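PDB 5VU3: competence damage-inducible protein A from Enterobacter cloacae subsp. cloacae, which is of unknown function but belongs to the CinA superfamily, whose members include nicotinamide mononucleotide deamidases. Local coordinates for residues E78-F83 and E88-E93; L61-D66 and E70-V75; I12-L17 and Y159-L164. All coordinates share one frame; numbering follows the deposited sequence.

Interaction 1 (E78-F83 and E88-E93)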
ATOM      1  N   GLU A  78       3.540  18.768 -17.421  1.00 36.46           N
ATOM      2  CA  GLU A  78       2.850  20.048 -17.529  1.00 37.16           C
ATOM      3  C   GLU A  78       1.599  20.087 -16.658  1.00 36.49           C
ATOM      4  O   GLU A  78       1.215  21.159 -16.180  1.00 37.26           O
ATOM      5  CB  GLU A  78       2.500  20.343 -18.985  1.00 45.34           C
ATOM      6  CG  GLU A  78       1.965  21.754 -19.214  1.00 55.97           C
ATOM      7  CD  GLU A  78       2.935  22.846 -18.765  1.00 61.60           C
ATOM      8  OE1 GLU A  78       4.166  22.647 -18.869  1.00 61.02           O
ATOM      9  OE2 GLU A  78       2.461  23.910 -18.312  1.00 62.12           O
ATOM     10  N   THR A  79       0.949  18.941 -16.442  1.00 32.58           N
ATOM     11  CA  THR A  79      -0.120  18.894 -15.450  1.00 30.32           C
ATOM     12  C   THR A  79       0.411  19.262 -14.072  1.00 29.75           C
ATOM     13  O   THR A  79      -0.177  20.093 -13.367  1.00 30.80           O
ATOM     14  CB  THR A  79      -0.776  17.511 -15.427  1.00 24.58           C
ATOM     15  OG1 THR A  79      -1.500  17.305 -16.645  1.00 29.81           O
ATOM     16  CG2 THR A  79      -1.739  17.386 -14.250  1.00 22.79           C
ATOM     17  N   LEU A  80       1.537  18.663 -13.680  1.00 28.32           N
ATOM     18  CA  LEU A  80       2.132  18.991 -12.391  1.00 28.60           C
ATOM     19  C   LEU A  80       2.613  20.431 -12.349  1.00 28.61           C
ATOM     20  O   LEU A  80       2.552  21.071 -11.295  1.00 29.28           O
ATOM     21  CB  LEU A  80       3.283  18.034 -12.093  1.00 30.09           C
ATOM     22  CG  LEU A  80       2.867  16.572 -11.914  1.00 33.79           C
ATOM     23  CD1 LEU A  80       4.083  15.671 -11.898  1.00 36.90           C
ATOM     24  CD2 LEU A  80       2.062  16.391 -10.648  1.00 30.51           C
ATOM     25  N   ALA A  81       3.087  20.962 -13.477  1.00 32.50           N
ATOM     26  CA  ALA A  81       3.569  22.339 -13.490  1.00 31.33           C
ATOM     27  C   ALA A  81       2.425  23.326 -13.304  1.00 34.51           C
ATOM     28  O   ALA A  81       2.555  24.302 -12.556  1.00 36.83           O
ATOM     29  CB  ALA A  81       4.319  22.629 -14.792  1.00 30.39           C
ATOM     30  N   ARG A  82       1.295  23.088 -13.975  1.00 31.74           N
ATOM     31  CA  ARG A  82       0.184  24.030 -13.919  1.00 34.03           C
ATOM     32  C   ARG A  82      -0.626  23.889 -12.636  1.00 29.22           C
ATOM     33  O   ARG A  82      -1.068  24.895 -12.072  1.00 30.45           O
ATOM     34  CB  ARG A  82      -0.730  23.842 -15.129  1.00 42.12           C
ATOM     35  CG  ARG A  82      -0.056  24.118 -16.454  1.00 53.43           C
ATOM     36  CD  ARG A  82      -0.967  23.798 -17.623  1.00 57.68           C
ATOM     37  NE  ARG A  82      -2.147  24.653 -17.642  1.00 60.41           N
ATOM     38  CZ  ARG A  82      -2.666  25.169 -18.750  1.00 64.58           C
ATOM     39  NH1 ARG A  82      -2.103  24.912 -19.924  1.00 63.86           N
ATOM     40  NH2 ARG A  82      -3.742  25.942 -18.685  1.00 67.29           N
ATOM     41  N   PHE A  83      -0.842  22.660 -12.161  1.00 28.43           N
ATOM     42  CA  PHE A  83      -1.810  22.420 -11.102  1.00 28.84           C
ATOM     43  C   PHE A  83      -1.247  21.743  -9.859  1.00 25.32           C
ATOM     44  O   PHE A  83      -1.978  21.625  -8.868  1.00 25.71           O
ATOM     45  CB  PHE A  83      -2.979  21.579 -11.640  1.00 30.35           C
ATOM     46  CG  PHE A  83      -3.647  22.179 -12.840  1.00 31.51           C
ATOM     47  CD1 PHE A  83      -4.342  23.374 -12.737  1.00 32.20           C
ATOM     48  CD2 PHE A  83      -3.569  21.556 -14.073  1.00 35.46           C
ATOM     49  CE1 PHE A  83      -4.953  23.936 -13.845  1.00 37.82           C
ATOM     50  CE2 PHE A  83      -4.180  22.111 -15.187  1.00 40.02           C
ATOM     51  CZ  PHE A  83      -4.872  23.301 -15.072  1.00 40.73           C
ATOM     52  N   GLU A  88      -7.236  18.153  -8.840  1.00 19.84           N
ATOM     53  CA  GLU A  88      -8.145  17.193  -9.455  1.00 20.20           C
ATOM     54  C   GLU A  88      -7.612  16.718 -10.801  1.00 23.17           C
ATOM     55  O   GLU A  88      -7.881  15.580 -11.211  1.00 24.45           O
ATOM     56  CB  GLU A  88      -9.541  17.804  -9.578  1.00 23.63           C
ATOM     57  CG  GLU A  88     -10.181  18.020  -8.207  1.00 23.80           C
ATOM     58  CD  GLU A  88     -11.469  18.800  -8.264  1.00 27.80           C
ATOM     59  OE1 GLU A  88     -11.406  20.040  -8.372  1.00 28.06           O
ATOM     60  OE2 GLU A  88     -12.545  18.170  -8.194  1.00 28.23           O
ATOM     61  N   GLN A  89      -6.825  17.558 -11.477  1.00 22.81           N
ATOM     62  CA  GLN A  89      -6.213  17.149 -12.740  1.00 24.26           C
ATOM     63  C   GLN A  89      -5.241  15.995 -12.531  1.00 21.33           C
ATOM     64  O   GLN A  89      -5.250  15.017 -13.289  1.00 23.78           O
ATOM     65  CB  GLN A  89      -5.501  18.341 -13.388  1.00 27.09           C
ATOM     66  CG  GLN A  89      -6.441  19.412 -13.951  1.00 31.33           C
ATOM     67  CD  GLN A  89      -6.867  20.443 -12.912  1.00 34.30           C
ATOM     68  OE1 GLN A  89      -6.590  20.297 -11.717  1.00 32.04           O
ATOM     69  NE2 GLN A  89      -7.541  21.494 -13.367  1.00 35.14           N
ATOM     70  N   THR A  90      -4.410  16.075 -11.492  1.00 20.52           N
ATOM     71  CA  THR A  90      -3.409  15.033 -11.282  1.00 22.45           C
ATOM     72  C   THR A  90      -4.053  13.717 -10.863  1.00 22.68           C
ATOM     73  O   THR A  90      -3.665  12.655 -11.358  1.00 24.55           O
ATOM     74  CB  THR A  90      -2.371  15.491 -10.253  1.00 20.74           C
ATOM     75  OG1 THR A  90      -1.573  16.535 -10.822  1.00 23.32           O
ATOM     76  CG2 THR A  90      -1.454  14.345  -9.860  1.00 18.21           C
ATOM     77  N   VAL A  91      -5.051  13.756  -9.970  1.00 18.80           N
ATOM     78  CA  VAL A  91      -5.645  12.492  -9.543  1.00 18.95           C
ATOM     79  C   VAL A  91      -6.457  11.865 -10.666  1.00 20.53           C
ATOM     80  O   VAL A  91      -6.581  10.636 -10.733  1.00 20.65           O
ATOM     81  CB  VAL A  91      -6.493  12.665  -8.270  1.00 23.80           C
ATOM     82  CG1 VAL A  91      -5.585  12.886  -7.062  1.00 20.34           C
ATOM     83  CG2 VAL A  91      -7.503  13.788  -8.430  1.00 25.84           C
ATOM     84  N   THR A  92      -7.015  12.679 -11.570  1.00 23.98           N
ATOM     85  CA  THR A  92      -7.662  12.119 -12.751  1.00 21.19           C
ATOM     86  C   THR A  92      -6.681  11.266 -13.547  1.00 22.41           C
ATOM     87  O   THR A  92      -6.999  10.139 -13.948  1.00 23.43           O
ATOM     88  CB  THR A  92      -8.230  13.238 -13.626  1.00 20.37           C
ATOM     89  OG1 THR A  92      -9.316  13.872 -12.940  1.00 23.43           O
ATOM     90  CG2 THR A  92      -8.739  12.670 -14.949  1.00 22.37           C
ATOM     91  N   GLU A  93      -5.475  11.789 -13.780  1.00 21.67           N
ATOM     92  CA  GLU A  93      -4.493  11.039 -14.556  1.00 21.18           C
ATOM     93  C   GLU A  93      -3.985   9.839 -13.770  1.00 20.23           C
ATOM     94  O   GLU A  93      -3.747   8.769 -14.342  1.00 20.27           O
ATOM     95  CB  GLU A  93      -3.334  11.955 -14.970  1.00 25.34           C
ATOM     96  CG  GLU A  93      -3.744  13.120 -15.877  1.00 28.02           C
ATOM     97  CD  GLU A  93      -2.602  14.088 -16.188  1.00 30.16           C
ATOM     98  OE1 GLU A  93      -1.456  13.856 -15.747  1.00 30.84           O
ATOM     99  OE2 GLU A  93      -2.857  15.097 -16.880  1.00 32.71           O
TER
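T79 and E93 supply the one hydrogen bond between these two helices. The hydroxyl OG1 of T79 donates to OE2 of E93 at 2.6 Å, meeting the carboxylate on its syn side and 24° out of its plane. The glutamate runs straight out beyond CG to get there, and the two side chains approach from opposite directions. Its other oxygen, OE1, accepts from the backbone N of S76, so the carboxylate is gripped at both ends and its rotation should be well fixed.

The second element is a stack. The amide of Q89 lies flat on one face of the F83 ring, the two planes only 4° apart, with NE2 sitting over the middle of the ring at 3.5 Å above its plane. A bend at chi2 of Q89 folds the amide onto the ring, and CG adds a CH-pi contact at 4.0 Å from the F83 centroid. R82 CB touches the opposite face, toward the rim.

Two carbons, CG2 of T79 and CD2 of L80, pack against the hydroxyl oxygen OG1 of T90 at 3.5 Å and 3.6 Å, the leucine crossing the threonine nearly at a right angle. The T90 hydroxyl itself is spent on the carbonyl of T84.

The whole is an antiparallel helical hairpin with a four-residue turn; the axes of 78-83 and 88-93 come within 9.5 Å, at 157°. Helix 88-101 backs onto the sheet through V91, on strand 106-112, and T92, on strand 137-144; L80 reaches the other way, to helix 66-73.

Interaction 2 (L61-D66 and E70-V75)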
ATOM      1  N   LEU A  61      -1.092   0.847  -5.226  1.00 17.54           N
ATOM      2  CA  LEU A  61       0.156   1.569  -5.407  1.00 15.16           C
ATOM      3  C   LEU A  61       0.246   2.711  -4.411  1.00 17.57           C
ATOM      4  O   LEU A  61      -0.738   3.416  -4.159  1.00 20.21           O
ATOM      5  CB  LEU A  61       0.289   2.109  -6.839  1.00 16.38           C
ATOM      6  CG  LEU A  61       1.544   2.938  -7.126  1.00 20.21           C
ATOM      7  CD1 LEU A  61       2.816   2.084  -7.123  1.00 23.96           C
ATOM      8  CD2 LEU A  61       1.395   3.691  -8.453  1.00 24.06           C
ATOM      9  N   VAL A  62       1.430   2.874  -3.834  1.00 15.00           N
ATOM     10  CA  VAL A  62       1.753   3.995  -2.964  1.00 17.08           C
ATOM     11  C   VAL A  62       2.894   4.745  -3.628  1.00 18.40           C
ATOM     12  O   VAL A  62       3.903   4.132  -3.992  1.00 18.73           O
ATOM     13  CB  VAL A  62       2.149   3.518  -1.555  1.00 19.07           C
ATOM     14  CG1 VAL A  62       2.721   4.659  -0.749  1.00 21.10           C
ATOM     15  CG2 VAL A  62       0.942   2.894  -0.851  1.00 18.55           C
ATOM     16  N   VAL A  63       2.720   6.052  -3.834  1.00 21.12           N
ATOM     17  CA  VAL A  63       3.723   6.872  -4.505  1.00 23.71           C
ATOM     18  C   VAL A  63       3.752   8.243  -3.845  1.00 32.69           C
ATOM     19  O   VAL A  63       2.706   8.880  -3.679  1.00 39.95           O
ATOM     20  CB  VAL A  63       3.455   7.016  -6.020  1.00 33.50           C
ATOM     21  CG1 VAL A  63       3.922   5.778  -6.769  1.00 39.75           C
ATOM     22  CG2 VAL A  63       1.983   7.291  -6.300  1.00 34.25           C
ATOM     23  N   PHE A  64       4.942   8.698  -3.469  1.00 28.23           N
ATOM     24  CA  PHE A  64       5.087  10.000  -2.832  1.00 29.50           C
ATOM     25  C   PHE A  64       5.458  11.098  -3.820  1.00 30.67           C
ATOM     26  O   PHE A  64       4.847  12.168  -3.819  1.00 32.55           O
ATOM     27  CB  PHE A  64       6.147   9.951  -1.726  1.00 34.38           C
ATOM     28  CG  PHE A  64       6.450  11.304  -1.139  1.00 43.85           C
ATOM     29  CD1 PHE A  64       5.652  11.827  -0.139  1.00 47.94           C
ATOM     30  CD2 PHE A  64       7.512  12.066  -1.610  1.00 49.76           C
ATOM     31  CE1 PHE A  64       5.907  13.081   0.393  1.00 51.32           C
ATOM     32  CE2 PHE A  64       7.771  13.323  -1.086  1.00 51.53           C
ATOM     33  CZ  PHE A  64       6.966  13.830  -0.081  1.00 50.79           C
ATOM     34  N   SER A  65       6.453  10.850  -4.659  1.00 28.59           N
ATOM     35  CA  SER A  65       7.131  11.901  -5.396  1.00 24.02           C
ATOM     36  C   SER A  65       6.411  12.261  -6.694  1.00 29.26           C
ATOM     37  O   SER A  65       5.605  11.495  -7.234  1.00 24.52           O
ATOM     38  CB  SER A  65       8.560  11.475  -5.708  1.00 27.36           C
ATOM     39  OG  SER A  65       8.556  10.378  -6.608  1.00 32.40           O
ATOM     40  N   ASP A  66       6.726  13.458  -7.195  1.00 26.40           N
ATOM     41  CA  ASP A  66       6.275  13.854  -8.526  1.00 27.11           C
ATOM     42  C   ASP A  66       6.891  12.968  -9.604  1.00 24.95           C
ATOM     43  O   ASP A  66       6.203  12.540 -10.540  1.00 28.44           O
ATOM     44  CB  ASP A  66       6.635  15.318  -8.782  1.00 25.04           C
ATOM     45  CG  ASP A  66       5.701  16.287  -8.074  1.00 34.80           C
ATOM     46  OD1 ASP A  66       4.779  15.842  -7.357  1.00 33.94           O
ATOM     47  OD2 ASP A  66       5.897  17.510  -8.237  1.00 40.63           O
ATOM     48  N   GLU A  70       5.096  10.647 -12.544  1.00 25.88           N
ATOM     49  CA  GLU A  70       5.325  10.789 -13.980  1.00 25.06           C
ATOM     50  C   GLU A  70       5.821   9.489 -14.597  1.00 28.73           C
ATOM     51  O   GLU A  70       5.367   9.090 -15.676  1.00 29.37           O
ATOM     52  CB  GLU A  70       6.324  11.912 -14.246  1.00 29.51           C
ATOM     53  CG  GLU A  70       5.912  13.239 -13.661  1.00 33.86           C
ATOM     54  CD  GLU A  70       7.015  14.271 -13.734  1.00 39.48           C
ATOM     55  OE1 GLU A  70       8.197  13.875 -13.727  1.00 44.38           O
ATOM     56  OE2 GLU A  70       6.701  15.474 -13.803  1.00 39.23           O
ATOM     57  N   ARG A  71       6.747   8.811 -13.926  1.00 29.54           N
ATOM     58  CA  ARG A  71       7.385   7.648 -14.532  1.00 31.02           C
ATOM     59  C   ARG A  71       6.500   6.406 -14.455  1.00 28.95           C
ATOM     60  O   ARG A  71       6.381   5.664 -15.440  1.00 27.43           O
ATOM     61  CB  ARG A  71       8.728   7.403 -13.850  1.00 30.89           C
ATOM     62  CG  ARG A  71       9.728   6.625 -14.670  1.00 40.28           C
ATOM     63  CD  ARG A  71      10.975   6.369 -13.841  1.00 49.38           C
ATOM     64  NE  ARG A  71      10.631   5.831 -12.527  1.00 51.79           N
ATOM     65  CZ  ARG A  71      10.700   6.527 -11.396  1.00 51.20           C
ATOM     66  NH1 ARG A  71      11.109   7.791 -11.424  1.00 42.83           N
ATOM     67  NH2 ARG A  71      10.355   5.963 -10.244  1.00 51.84           N
ATOM     68  N   ILE A  72       5.871   6.166 -13.305  1.00 24.05           N
ATOM     69  CA  ILE A  72       5.066   4.959 -13.129  1.00 24.04           C
ATOM     70  C   ILE A  72       3.663   5.154 -13.687  1.00 24.35           C
ATOM     71  O   ILE A  72       3.129   4.281 -14.379  1.00 27.85           O
ATOM     72  CB  ILE A  72       5.014   4.553 -11.646  1.00 22.98           C
ATOM     73  CG1 ILE A  72       6.422   4.335 -11.089  1.00 28.21           C
ATOM     74  CG2 ILE A  72       4.156   3.300 -11.472  1.00 25.18           C
ATOM     75  CD1 ILE A  72       6.438   4.004  -9.618  1.00 28.79           C
ATOM     76  N   LEU A  73       3.043   6.288 -13.382  1.00 21.02           N
ATOM     77  CA  LEU A  73       1.651   6.530 -13.720  1.00 23.88           C
ATOM     78  C   LEU A  73       1.476   7.462 -14.910  1.00 29.38           C
ATOM     79  O   LEU A  73       0.339   7.808 -15.242  1.00 36.40           O
ATOM     80  CB  LEU A  73       0.910   7.097 -12.508  1.00 23.82           C
ATOM     81  CG  LEU A  73       0.684   6.137 -11.333  1.00 29.41           C
ATOM     82  CD1 LEU A  73       0.049   6.854 -10.147  1.00 29.74           C
ATOM     83  CD2 LEU A  73      -0.168   4.945 -11.759  1.00 31.19           C
ATOM     84  N   GLY A  74       2.559   7.881 -15.555  1.00 30.53           N
ATOM     85  CA  GLY A  74       2.432   8.690 -16.756  1.00 29.99           C
ATOM     86  C   GLY A  74       1.734  10.012 -16.542  1.00 31.26           C
ATOM     87  O   GLY A  74       1.136  10.551 -17.482  1.00 33.89           O
ATOM     88  N   VAL A  75       1.782  10.548 -15.326  1.00 22.91           N
ATOM     89  CA  VAL A  75       1.256  11.885 -15.082  1.00 25.47           C
ATOM     90  C   VAL A  75       2.086  12.891 -15.866  1.00 28.86           C
ATOM     91  O   VAL A  75       3.323  12.849 -15.851  1.00 26.33           O
ATOM     92  CB  VAL A  75       1.256  12.195 -13.578  1.00 23.86           C
ATOM     93  CG1 VAL A  75       0.949  13.675 -13.330  1.00 24.39           C
ATOM     94  CG2 VAL A  75       0.254  11.289 -12.845  1.00 23.40           C
TER
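With CG anti to the backbone N, chi1 178° sends CG of L61 toward the helix, and L73, its CG turned beside the backbone N (chi1 -70°), reaches out to meet it tip to tip. This is the packing inside a strand-turn-helix unit of the alpha/beta fold: strand 57-63 runs through a short loop into helix 66-73, which folds back over the strand's side chains. CD2 of L61 nestles against the whole branched end of L73, 3.8 Å from CD1. It also touches CG2 of I72 at 4.1 Å. Two residues on along the strand, V63 slides past I72 in the opposite direction, CG1 of V63 to CD1 of I72 at 4.2 Å. CG2 of V63 adds a looser contact with L73.

Strand 57-63 is the outer strand of its own chain, but L61, V62 and V63 pair antiparallel with a strand of the second subunit, so the sheet continues through the dimer. S65 caps the helix start with its OG on A68 N, and that hydroxyl also bonds D58 of the second subunit. At G74 the chain leaves the helix with positive phi. Back in the first turn, E70 N donates to D66 O at 3.0 Å.

Interaction 3 (I12-L17 and Y159-L164)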
ATOM      1  N   ILE A  12     -20.642   5.144   9.797  1.00 19.08           N
ATOM      2  CA  ILE A  12     -20.237   3.890   9.168  1.00 20.24           C
ATOM      3  C   ILE A  12     -18.722   3.769   9.296  1.00 21.70           C
ATOM      4  O   ILE A  12     -17.993   4.660   8.851  1.00 20.42           O
ATOM      5  CB  ILE A  12     -20.672   3.847   7.693  1.00 22.77           C
ATOM      6  CG1 ILE A  12     -22.113   4.350   7.549  1.00 28.58           C
ATOM      7  CG2 ILE A  12     -20.548   2.446   7.122  1.00 21.80           C
ATOM      8  CD1 ILE A  12     -22.614   4.361   6.117  1.00 33.29           C
ATOM      9  N   THR A  13     -18.245   2.674   9.889  1.00 16.42           N
ATOM     10  CA  THR A  13     -16.806   2.483  10.016  1.00 18.24           C
ATOM     11  C   THR A  13     -16.198   2.097   8.668  1.00 14.67           C
ATOM     12  O   THR A  13     -16.892   1.671   7.743  1.00 19.25           O
ATOM     13  CB  THR A  13     -16.472   1.389  11.029  1.00 20.11           C
ATOM     14  OG1 THR A  13     -16.890   0.121  10.508  1.00 21.28           O
ATOM     15  CG2 THR A  13     -17.153   1.641  12.378  1.00 18.62           C
ATOM     16  N   VAL A  14     -14.870   2.214   8.587  1.00 17.23           N
ATOM     17  CA  VAL A  14     -14.147   1.777   7.393  1.00 22.03           C
ATOM     18  C   VAL A  14     -14.415   0.301   7.119  1.00 19.48           C
ATOM     19  O   VAL A  14     -14.640  -0.103   5.970  1.00 20.55           O
ATOM     20  CB  VAL A  14     -12.642   2.083   7.548  1.00 18.15           C
ATOM     21  CG1 VAL A  14     -11.810   1.286   6.541  1.00 18.42           C
ATOM     22  CG2 VAL A  14     -12.393   3.562   7.383  1.00 23.21           C
ATOM     23  N   ALA A  15     -14.446  -0.524   8.172  1.00 19.87           N
ATOM     24  CA  ALA A  15     -14.711  -1.951   7.994  1.00 19.07           C
ATOM     25  C   ALA A  15     -16.118  -2.199   7.464  1.00 21.09           C
ATOM     26  O   ALA A  15     -16.327  -3.080   6.620  1.00 19.38           O
ATOM     27  CB  ALA A  15     -14.502  -2.699   9.313  1.00 21.79           C
ATOM     28  N   GLU A  16     -17.103  -1.443   7.953  1.00 18.47           N
ATOM     29  CA  GLU A  16     -18.447  -1.550   7.398  1.00 19.09           C
ATOM     30  C   GLU A  16     -18.468  -1.148   5.927  1.00 16.10           C
ATOM     31  O   GLU A  16     -19.170  -1.764   5.111  1.00 18.99           O
ATOM     32  CB  GLU A  16     -19.405  -0.672   8.198  1.00 18.35           C
ATOM     33  CG  GLU A  16     -19.830  -1.239   9.546  1.00 18.87           C
ATOM     34  CD  GLU A  16     -20.772  -0.304  10.279  1.00 23.76           C
ATOM     35  OE1 GLU A  16     -21.972  -0.636  10.384  1.00 21.30           O
ATOM     36  OE2 GLU A  16     -20.307   0.768  10.737  1.00 20.06           O
ATOM     37  N   LEU A  17     -17.714  -0.106   5.581  1.00 14.91           N
ATOM     38  CA  LEU A  17     -17.673   0.387   4.205  1.00 18.23           C
ATOM     39  C   LEU A  17     -17.004  -0.617   3.272  1.00 19.82           C
ATOM     40  O   LEU A  17     -17.462  -0.828   2.145  1.00 18.95           O
ATOM     41  CB  LEU A  17     -16.940   1.728   4.161  1.00 18.80           C
ATOM     42  CG  LEU A  17     -17.655   2.945   4.737  1.00 19.39           C
ATOM     43  CD1 LEU A  17     -16.716   4.165   4.731  1.00 18.98           C
ATOM     44  CD2 LEU A  17     -18.922   3.244   3.935  1.00 21.04           C
ATOM     45  N   TYR A 159     -13.357   8.754   3.675  1.00 16.00           N
ATOM     46  CA  TYR A 159     -14.085   9.533   2.679  1.00 18.19           C
ATOM     47  C   TYR A 159     -14.001   8.889   1.294  1.00 16.88           C
ATOM     48  O   TYR A 159     -15.012   8.802   0.587  1.00 19.05           O
ATOM     49  CB  TYR A 159     -13.552  10.972   2.659  1.00 18.89           C
ATOM     50  CG  TYR A 159     -14.099  11.844   1.548  1.00 22.66           C
ATOM     51  CD1 TYR A 159     -15.252  12.604   1.730  1.00 29.89           C
ATOM     52  CD2 TYR A 159     -13.443  11.933   0.324  1.00 23.99           C
ATOM     53  CE1 TYR A 159     -15.749  13.409   0.714  1.00 27.30           C
ATOM     54  CE2 TYR A 159     -13.929  12.732  -0.690  1.00 24.31           C
ATOM     55  CZ  TYR A 159     -15.079  13.465  -0.495  1.00 27.38           C
ATOM     56  OH  TYR A 159     -15.548  14.254  -1.518  1.00 31.44           O
ATOM     57  N   SER A 160     -12.815   8.410   0.897  1.00 16.71           N
ATOM     58  CA  SER A 160     -12.686   7.799  -0.427  1.00 16.51           C
ATOM     59  C   SER A 160     -13.584   6.578  -0.555  1.00 21.49           C
ATOM     60  O   SER A 160     -14.198   6.355  -1.607  1.00 19.60           O
ATOM     61  CB  SER A 160     -11.227   7.421  -0.715  1.00 16.87           C
ATOM     62  OG  SER A 160     -10.795   6.315   0.071  1.00 17.25           O
ATOM     63  N   LEU A 161     -13.694   5.791   0.520  1.00 17.34           N
ATOM     64  CA  LEU A 161     -14.504   4.580   0.481  1.00 19.35           C
ATOM     65  C   LEU A 161     -15.991   4.902   0.517  1.00 20.28           C
ATOM     66  O   LEU A 161     -16.784   4.276  -0.199  1.00 19.97           O
ATOM     67  CB  LEU A 161     -14.129   3.675   1.659  1.00 18.18           C
ATOM     68  CG  LEU A 161     -12.722   3.070   1.561  1.00 20.86           C
ATOM     69  CD1 LEU A 161     -12.250   2.576   2.938  1.00 18.18           C
ATOM     70  CD2 LEU A 161     -12.718   1.931   0.544  1.00 21.94           C
ATOM     71  N   ALA A 162     -16.396   5.848   1.373  1.00 18.84           N
ATOM     72  CA  ALA A 162     -17.813   6.178   1.500  1.00 16.90           C
ATOM     73  C   ALA A 162     -18.366   6.724   0.194  1.00 20.90           C
ATOM     74  O   ALA A 162     -19.483   6.379  -0.217  1.00 19.88           O
ATOM     75  CB  ALA A 162     -18.017   7.192   2.627  1.00 17.73           C
ATOM     76  N   GLU A 163     -17.593   7.580  -0.473  1.00 18.03           N
ATOM     77  CA  GLU A 163     -18.026   8.121  -1.753  1.00 19.77           C
ATOM     78  C   GLU A 163     -18.160   7.029  -2.805  1.00 21.20           C
ATOM     79  O   GLU A 163     -19.132   7.015  -3.566  1.00 25.43           O
ATOM     80  CB  GLU A 163     -17.043   9.198  -2.207  1.00 24.03           C
ATOM     81  CG  GLU A 163     -17.105  10.449  -1.350  1.00 32.05           C
ATOM     82  CD  GLU A 163     -18.539  10.873  -1.082  1.00 41.82           C
ATOM     83  OE1 GLU A 163     -19.137  11.492  -1.988  1.00 41.42           O
ATOM     84  OE2 GLU A 163     -19.066  10.582   0.019  1.00 45.16           O
ATOM     85  N   LEU A 164     -17.188   6.115  -2.876  1.00 20.91           N
ATOM     86  CA  LEU A 164     -17.266   5.048  -3.869  1.00 22.64           C
ATOM     87  C   LEU A 164     -18.477   4.161  -3.628  1.00 22.72           C
ATOM     88  O   LEU A 164     -19.161   3.762  -4.578  1.00 23.47           O
ATOM     89  CB  LEU A 164     -15.989   4.204  -3.863  1.00 21.10           C
ATOM     90  CG  LEU A 164     -15.967   3.131  -4.962  1.00 19.78           C
ATOM     91  CD1 LEU A 164     -16.227   3.763  -6.337  1.00 21.36           C
ATOM     92  CD2 LEU A 164     -14.650   2.343  -4.977  1.00 17.95           C
TER
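L17 packs on the backbone and CB of A162, and V14 meets L161 methyl to methyl; the flat groups stand to either side of them. On helix 149-167 the Y159 ring has E163 CG over one face, 3.7 Å above the plane and offset toward the rim, and the F130 ring meets it at about 55°. On the other segment the E16 carboxylate takes the backbone N of T13 at its OE2, at 2.9 Å, approached on the anti side and 24° out of plane. In return, E16 N donates to OG1 of T13 at 3.0 Å. The two together form a capping box, which holds the first turn of helix 14-28 on the side turned from helix 149-167.

L17 and L161 bury equal areas and share most of the contact. CD1 of L17 lies 3.8 Å from A162 N and 3.9 Å from A162 CB, and reaches L161 CB at 4.0 Å. Its other methyl, CD2, rests on A162 CA. The short A162 side chain is consistent with the close approach here, 6.4 Å between the CA atoms of L17 and A162. One turn earlier, V14 has CG1 anti to its backbone N (chi1 163°), which brings that methyl to 3.9 Å from L161 CD1; the two side chains cross at about a right angle.

Helix 42-49 closes one flank, with A46 against V14, and L43 and L47 against L161. Beyond the contact, S160 and L164 seat helix 149-167 on strands 106-112 and 127-134, and I12 O accepts from H158.

Interactions 1 and 2 follow one another along the chain and touch, their centres about 12 Å apart. L80 of helix 77-83 joins them: its CD1 lies 3.2 Å from OE2 of E70, and its CG packs on V75. E93 joins in from the other helix, OE1 to CG1 of V75 at 3.4 Å. Interaction 3 lies on the opposite side of the chain's centre, about 26 Å and 25 Å from the centres of interactions 1 and 2. Because it brings the N-terminal helix 14-28 against the C-terminal helix 149-167, it closes a loop that encloses both. Interaction 2 alone borders the second subunit.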